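Local coordinates for protein beta-L-arabinobiosidase (Bacteroides thetaiotaomicron, PDB 5MQR) that probably cleaves glycosidic bonds of plant pectin, including those of L-arabinofuranose, as a multidomain glycoside hydrolase of a gut bacterium, at residues Ser328-Lys340 and Thr346-Met358. Numbering follows the deposited sequence.
Sequences SEFRWPLAISLSK and TTLNLVHGEITPM
Val351 and His352 both face Leu334, and a single carbonyl serves both. Val351 N reaches Leu334 O at 2.9 Å and His352 N donates to the same oxygen at 3.0 Å, from one face of the carbonyl plane and tilted from it by 21° and 29°. In the Val351 side chain, CB lies 3.5 Å from Leu334 O. CG1, anti to the backbone N (chi1 173°), looks to Leu334 CD2 across 4.3 Å. CG2 packs on Ile336 CB at 3.6 Å, and the Val351 and Ile336 side chains cross at about a right angle. Ser401 and Ile403 of strand 397-403 also touch this valine. Two residues facing one define a classic beta bulge, here between the last two strands of a four-stranded antiparallel sheet, consistent with a blade of the BNR-repeat propeller. Beyond the bulge, Ile336 and Asn349 form a hydrogen-bonded pair. Further along, side chains join the ladder: Thr347 OG1 accepts from Leu338 N (2.9 Å) and donates to a water that also bonds Ile336 O and Asn349 OD1, whereas Ser337 OG donates to Thr347 O (2.7 Å) and also bonds Tyr325 OH. At the other end, past the cis-Pro333, Ile355 CD1 meets Trp332 CD2 at 3.6 Å, and Trp332 NE1 bonds Pro38 O.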
loop_
_atom_site.group_PDB
_atom_site.type_symbol
_atom_site.label_atom_id
_atom_site.label_comp_id
_atom_site.label_asym_id
_atom_site.label_seq_id
_atom_site.Cartn_x
_atom_site.Cartn_y
_atom_site.Cartn_z
ATOM N N SER A 328 -19.604 -16.761 -6.085
ATOM C CA SER A 328 -20.952 -17.067 -5.679
ATOM C C SER A 328 -21.599 -18.063 -6.606
ATOM O O SER A 328 -21.156 -18.239 -7.751
ATOM C CB SER A 328 -21.775 -15.769 -5.661
ATOM O OG SER A 328 -23.099 -16.016 -5.210
ATOM N N GLU A 329 -22.644 -18.714 -6.098
ATOM C CA GLU A 329 -23.521 -19.566 -6.925
ATOM C C GLU A 329 -24.588 -18.732 -7.683
ATOM O O GLU A 329 -25.259 -19.238 -8.574
ATOM C CB GLU A 329 -24.172 -20.666 -6.084
ATOM C CG GLU A 329 -23.166 -21.707 -5.582
ATOM C CD GLU A 329 -22.542 -22.538 -6.709
ATOM O OE1 GLU A 329 -23.285 -22.919 -7.644
ATOM O OE2 GLU A 329 -21.307 -22.789 -6.686
ATOM N N PHE A 330 -24.704 -17.458 -7.322
ATOM C CA PHE A 330 -25.525 -16.484 -8.034
ATOM C C PHE A 330 -24.569 -15.630 -8.847
ATOM O O PHE A 330 -23.372 -15.552 -8.521
ATOM C CB PHE A 330 -26.296 -15.624 -7.041
ATOM C CG PHE A 330 -27.184 -16.421 -6.122
ATOM C CD1 PHE A 330 -26.675 -16.986 -4.958
ATOM C CD2 PHE A 330 -28.520 -16.609 -6.425
ATOM C CE1 PHE A 330 -27.482 -17.719 -4.109
ATOM C CE2 PHE A 330 -29.342 -17.362 -5.591
ATOM C CZ PHE A 330 -28.819 -17.921 -4.424
ATOM N N ARG A 331 -25.067 -14.985 -9.895
ATOM C CA ARG A 331 -24.196 -14.176 -10.734
ATOM C C ARG A 331 -24.044 -12.760 -10.216
ATOM O O ARG A 331 -24.204 -11.807 -10.950
ATOM C CB ARG A 331 -24.649 -14.242 -12.194
ATOM C CG ARG A 331 -24.732 -15.678 -12.665
ATOM C CD ARG A 331 -24.964 -15.786 -14.153
ATOM N NE ARG A 331 -25.066 -17.185 -14.565
ATOM C CZ ARG A 331 -24.801 -17.663 -15.784
ATOM N NH1 ARG A 331 -24.431 -16.866 -16.788
ATOM N NH2 ARG A 331 -24.907 -18.972 -16.005
ATOM N N TRP A 332 -23.667 -12.630 -8.950
ATOM C CA TRP A 332 -23.318 -11.338 -8.360
ATOM C C TRP A 332 -22.566 -11.533 -7.039
ATOM O O TRP A 332 -22.675 -12.579 -6.451
ATOM C CB TRP A 332 -24.577 -10.526 -8.086
ATOM C CG TRP A 332 -25.484 -11.056 -6.993
ATOM C CD1 TRP A 332 -25.322 -10.905 -5.645
ATOM C CD2 TRP A 332 -26.710 -11.766 -7.167
ATOM N NE1 TRP A 332 -26.382 -11.472 -4.964
ATOM C CE2 TRP A 332 -27.238 -12.024 -5.876
ATOM C CE3 TRP A 332 -27.423 -12.208 -8.286
ATOM C CZ2 TRP A 332 -28.445 -12.720 -5.678
ATOM C CZ3 TRP A 332 -28.643 -12.894 -8.086
ATOM C CH2 TRP A 332 -29.137 -13.133 -6.798
ATOM N N PRO A 333 -21.788 -10.561 -6.583
ATOM C CA PRO A 333 -21.271 -9.461 -7.401
ATOM C C PRO A 333 -20.205 -9.957 -8.364
ATOM O O PRO A 333 -19.965 -11.158 -8.467
ATOM C CB PRO A 333 -20.629 -8.549 -6.367
ATOM C CG PRO A 333 -20.100 -9.530 -5.347
ATOM C CD PRO A 333 -21.051 -10.690 -5.315
ATOM N N LEU A 334 -19.591 -9.030 -9.074
ATOM C CA LEU A 334 -18.389 -9.341 -9.825
ATOM C C LEU A 334 -17.254 -8.870 -8.915
ATOM O O LEU A 334 -17.266 -7.717 -8.456
ATOM C CB LEU A 334 -18.360 -8.609 -11.155
ATOM C CG LEU A 334 -17.313 -9.086 -12.167
ATOM C CD1 LEU A 334 -17.644 -10.495 -12.631
ATOM C CD2 LEU A 334 -17.279 -8.150 -13.359
ATOM N N ALA A 335 -16.320 -9.772 -8.632
ATOM C CA ALA A 335 -15.275 -9.550 -7.642
ATOM C C ALA A 335 -13.898 -9.781 -8.252
ATOM O O ALA A 335 -13.769 -10.323 -9.351
ATOM C CB ALA A 335 -15.493 -10.497 -6.470
ATOM N N ILE A 336 -12.881 -9.372 -7.514
ATOM C CA ILE A 336 -11.496 -9.520 -7.912
ATOM C C ILE A 336 -10.705 -10.115 -6.733
ATOM O O ILE A 336 -10.903 -9.735 -5.563
ATOM C CB ILE A 336 -10.871 -8.187 -8.400
ATOM C CG1 ILE A 336 -9.411 -8.411 -8.865
ATOM C CG2 ILE A 336 -10.958 -7.075 -7.340
ATOM C CD1 ILE A 336 -8.791 -7.211 -9.560
ATOM N N SER A 337 -9.840 -11.070 -7.066
ATOM C CA SER A 337 -8.897 -11.662 -6.140
ATOM C C SER A 337 -7.481 -11.461 -6.695
ATOM O O SER A 337 -7.260 -11.619 -7.886
ATOM C CB SER A 337 -9.194 -13.170 -5.937
ATOM O OG SER A 337 -10.399 -13.432 -5.217
ATOM N N LEU A 338 -6.530 -11.146 -5.822
ATOM C CA LEU A 338 -5.131 -10.893 -6.213
ATOM C C LEU A 338 -4.176 -12.004 -5.777
ATOM O O LEU A 338 -4.453 -12.741 -4.816
ATOM C CB LEU A 338 -4.660 -9.561 -5.618
ATOM C CG LEU A 338 -5.585 -8.370 -5.899
ATOM C CD1 LEU A 338 -5.098 -7.142 -5.159
ATOM C CD2 LEU A 338 -5.728 -8.103 -7.398
ATOM N N SER A 339 -3.065 -12.115 -6.515
ATOM C CA SER A 339 -2.013 -13.101 -6.285
ATOM C C SER A 339 -0.707 -12.486 -6.724
ATOM O O SER A 339 -0.665 -11.811 -7.763
ATOM C CB SER A 339 -2.243 -14.365 -7.122
ATOM O OG SER A 339 -1.182 -15.306 -7.000
ATOM N N LYS A 340 0.344 -12.706 -5.926
ATOM C CA LYS A 340 1.703 -12.277 -6.278
ATOM C C LYS A 340 2.406 -13.224 -7.243
ATOM O O LYS A 340 3.353 -12.815 -7.904
ATOM C CB LYS A 340 2.572 -12.114 -5.015
ATOM C CG LYS A 340 2.920 -13.421 -4.309
ATOM C CD LYS A 340 4.035 -13.229 -3.314
ATOM C CE LYS A 340 4.434 -14.546 -2.650
ATOM N NZ LYS A 340 4.337 -14.375 -1.174
ATOM N N THR A 346 -5.158 -14.468 -2.453
ATOM C CA THR A 346 -5.268 -14.163 -1.032
ATOM C C THR A 346 -6.276 -13.097 -0.666
ATOM O O THR A 346 -6.509 -12.904 0.507
ATOM C CB THR A 346 -3.889 -13.709 -0.478
ATOM O OG1 THR A 346 -3.470 -12.524 -1.150
ATOM C CG2 THR A 346 -2.840 -14.790 -0.726
ATOM N N THR A 347 -6.866 -12.402 -1.641
ATOM C CA THR A 347 -7.813 -11.313 -1.380
ATOM C C THR A 347 -9.143 -11.531 -2.122
ATOM O O THR A 347 -9.221 -12.316 -3.081
ATOM C CB THR A 347 -7.230 -9.944 -1.850
ATOM O OG1 THR A 347 -7.078 -9.927 -3.280
ATOM C CG2 THR A 347 -5.867 -9.670 -1.187
ATOM N N LEU A 348 -10.162 -10.800 -1.681
ATOM C CA LEU A 348 -11.462 -10.783 -2.341
ATOM C C LEU A 348 -12.109 -9.432 -2.119
ATOM O O LEU A 348 -12.407 -9.071 -0.996
ATOM C CB LEU A 348 -12.358 -11.888 -1.812
ATOM C CG LEU A 348 -13.716 -12.010 -2.512
ATOM C CD1 LEU A 348 -13.508 -12.432 -3.957
ATOM C CD2 LEU A 348 -14.605 -12.984 -1.768
ATOM N N ASN A 349 -12.289 -8.685 -3.196
ATOM C CA ASN A 349 -12.887 -7.352 -3.169
ATOM C C ASN A 349 -13.816 -7.170 -4.367
ATOM O O ASN A 349 -13.874 -8.018 -5.269
ATOM C CB ASN A 349 -11.786 -6.297 -3.197
ATOM C CG ASN A 349 -10.923 -6.326 -1.937
ATOM O OD1 ASN A 349 -9.874 -6.966 -1.913
ATOM N ND2 ASN A 349 -11.394 -5.674 -0.881
ATOM N N LEU A 350 -14.554 -6.071 -4.349
ATOM C CA LEU A 350 -15.587 -5.784 -5.348
ATOM C C LEU A 350 -15.043 -5.089 -6.590
ATOM O O LEU A 350 -14.183 -4.190 -6.507
ATOM C CB LEU A 350 -16.657 -4.891 -4.723
ATOM C CG LEU A 350 -17.935 -4.672 -5.547
ATOM C CD1 LEU A 350 -18.751 -5.958 -5.558
ATOM C CD2 LEU A 350 -18.691 -3.517 -4.920
ATOM N N VAL A 351 -15.547 -5.520 -7.743
ATOM C CA VAL A 351 -15.374 -4.805 -9.005
ATOM C C VAL A 351 -16.708 -4.132 -9.339
ATOM O O VAL A 351 -16.751 -2.921 -9.442
ATOM C CB VAL A 351 -14.937 -5.742 -10.146
ATOM C CG1 VAL A 351 -14.923 -5.011 -11.487
ATOM C CG2 VAL A 351 -13.564 -6.328 -9.841
ATOM N N HIS A 352 -17.781 -4.914 -9.462
ATOM C CA HIS A 352 -19.108 -4.408 -9.822
ATOM C C HIS A 352 -20.149 -5.027 -8.888
ATOM O O HIS A 352 -20.345 -6.235 -8.889
ATOM C CB HIS A 352 -19.386 -4.733 -11.298
ATOM C CG HIS A 352 -20.693 -4.214 -11.820
ATOM N ND1 HIS A 352 -20.773 -3.345 -12.886
ATOM C CD2 HIS A 352 -21.971 -4.512 -11.483
ATOM C CE1 HIS A 352 -22.045 -3.106 -13.160
ATOM N NE2 HIS A 352 -22.788 -3.796 -12.315
ATOM N N GLY A 353 -20.790 -4.186 -8.078
ATOM C CA GLY A 353 -21.706 -4.631 -7.029
ATOM C C GLY A 353 -23.148 -4.230 -7.186
ATOM O O GLY A 353 -23.960 -4.507 -6.306
ATOM N N GLU A 354 -23.468 -3.602 -8.313
ATOM C CA GLU A 354 -24.837 -3.185 -8.650
ATOM C C GLU A 354 -25.505 -4.213 -9.573
ATOM O O GLU A 354 -24.824 -4.930 -10.319
ATOM C CB GLU A 354 -24.784 -1.829 -9.359
ATOM C CG GLU A 354 -24.174 -0.705 -8.522
ATOM C CD GLU A 354 -25.083 -0.272 -7.375
ATOM O OE1 GLU A 354 -26.324 -0.347 -7.533
ATOM O OE2 GLU A 354 -24.571 0.167 -6.312
ATOM N N ILE A 355 -26.833 -4.305 -9.506
ATOM C CA ILE A 355 -27.582 -5.111 -10.450
ATOM C C ILE A 355 -28.729 -4.252 -10.979
ATOM O O ILE A 355 -29.757 -4.063 -10.298
ATOM C CB ILE A 355 -28.146 -6.422 -9.847
ATOM C CG1 ILE A 355 -27.052 -7.274 -9.190
ATOM C CG2 ILE A 355 -28.876 -7.242 -10.921
ATOM C CD1 ILE A 355 -27.586 -8.502 -8.473
ATOM N N THR A 356 -28.542 -3.736 -12.190
ATOM C CA THR A 356 -29.624 -3.179 -12.981
ATOM C C THR A 356 -30.774 -4.205 -12.997
ATOM O O THR A 356 -30.512 -5.403 -13.126
ATOM C CB THR A 356 -29.153 -2.931 -14.430
ATOM O OG1 THR A 356 -27.885 -2.256 -14.420
ATOM C CG2 THR A 356 -30.151 -2.087 -15.188
ATOM N N PRO A 357 -32.032 -3.761 -12.826
ATOM C CA PRO A 357 -33.130 -4.705 -13.056
ATOM C C PRO A 357 -33.143 -5.186 -14.526
ATOM O O PRO A 357 -32.871 -4.387 -15.418
ATOM C CB PRO A 357 -34.392 -3.895 -12.736
ATOM C CG PRO A 357 -33.967 -2.554 -12.299
ATOM C CD PRO A 357 -32.513 -2.390 -12.610
HETATM N N MSE A 358 -33.419 -6.488 -14.762
HETATM C CA MSE A 358 -33.578 -6.981 -16.124
HETATM C C MSE A 358 -34.890 -6.454 -16.653
HETATM O O MSE A 358 -35.952 -6.758 -16.125
HETATM C CB MSE A 358 -33.593 -8.499 -16.153
HETATM C CG MSE A 358 -33.630 -9.085 -17.572
HETATM SE SE MSE A 358 -33.934 -11.028 -17.465
HETATM C CE MSE A 358 -32.366 -11.606 -16.429
HETATM O O HOH W 1 -8.998 -8.309 -4.110
#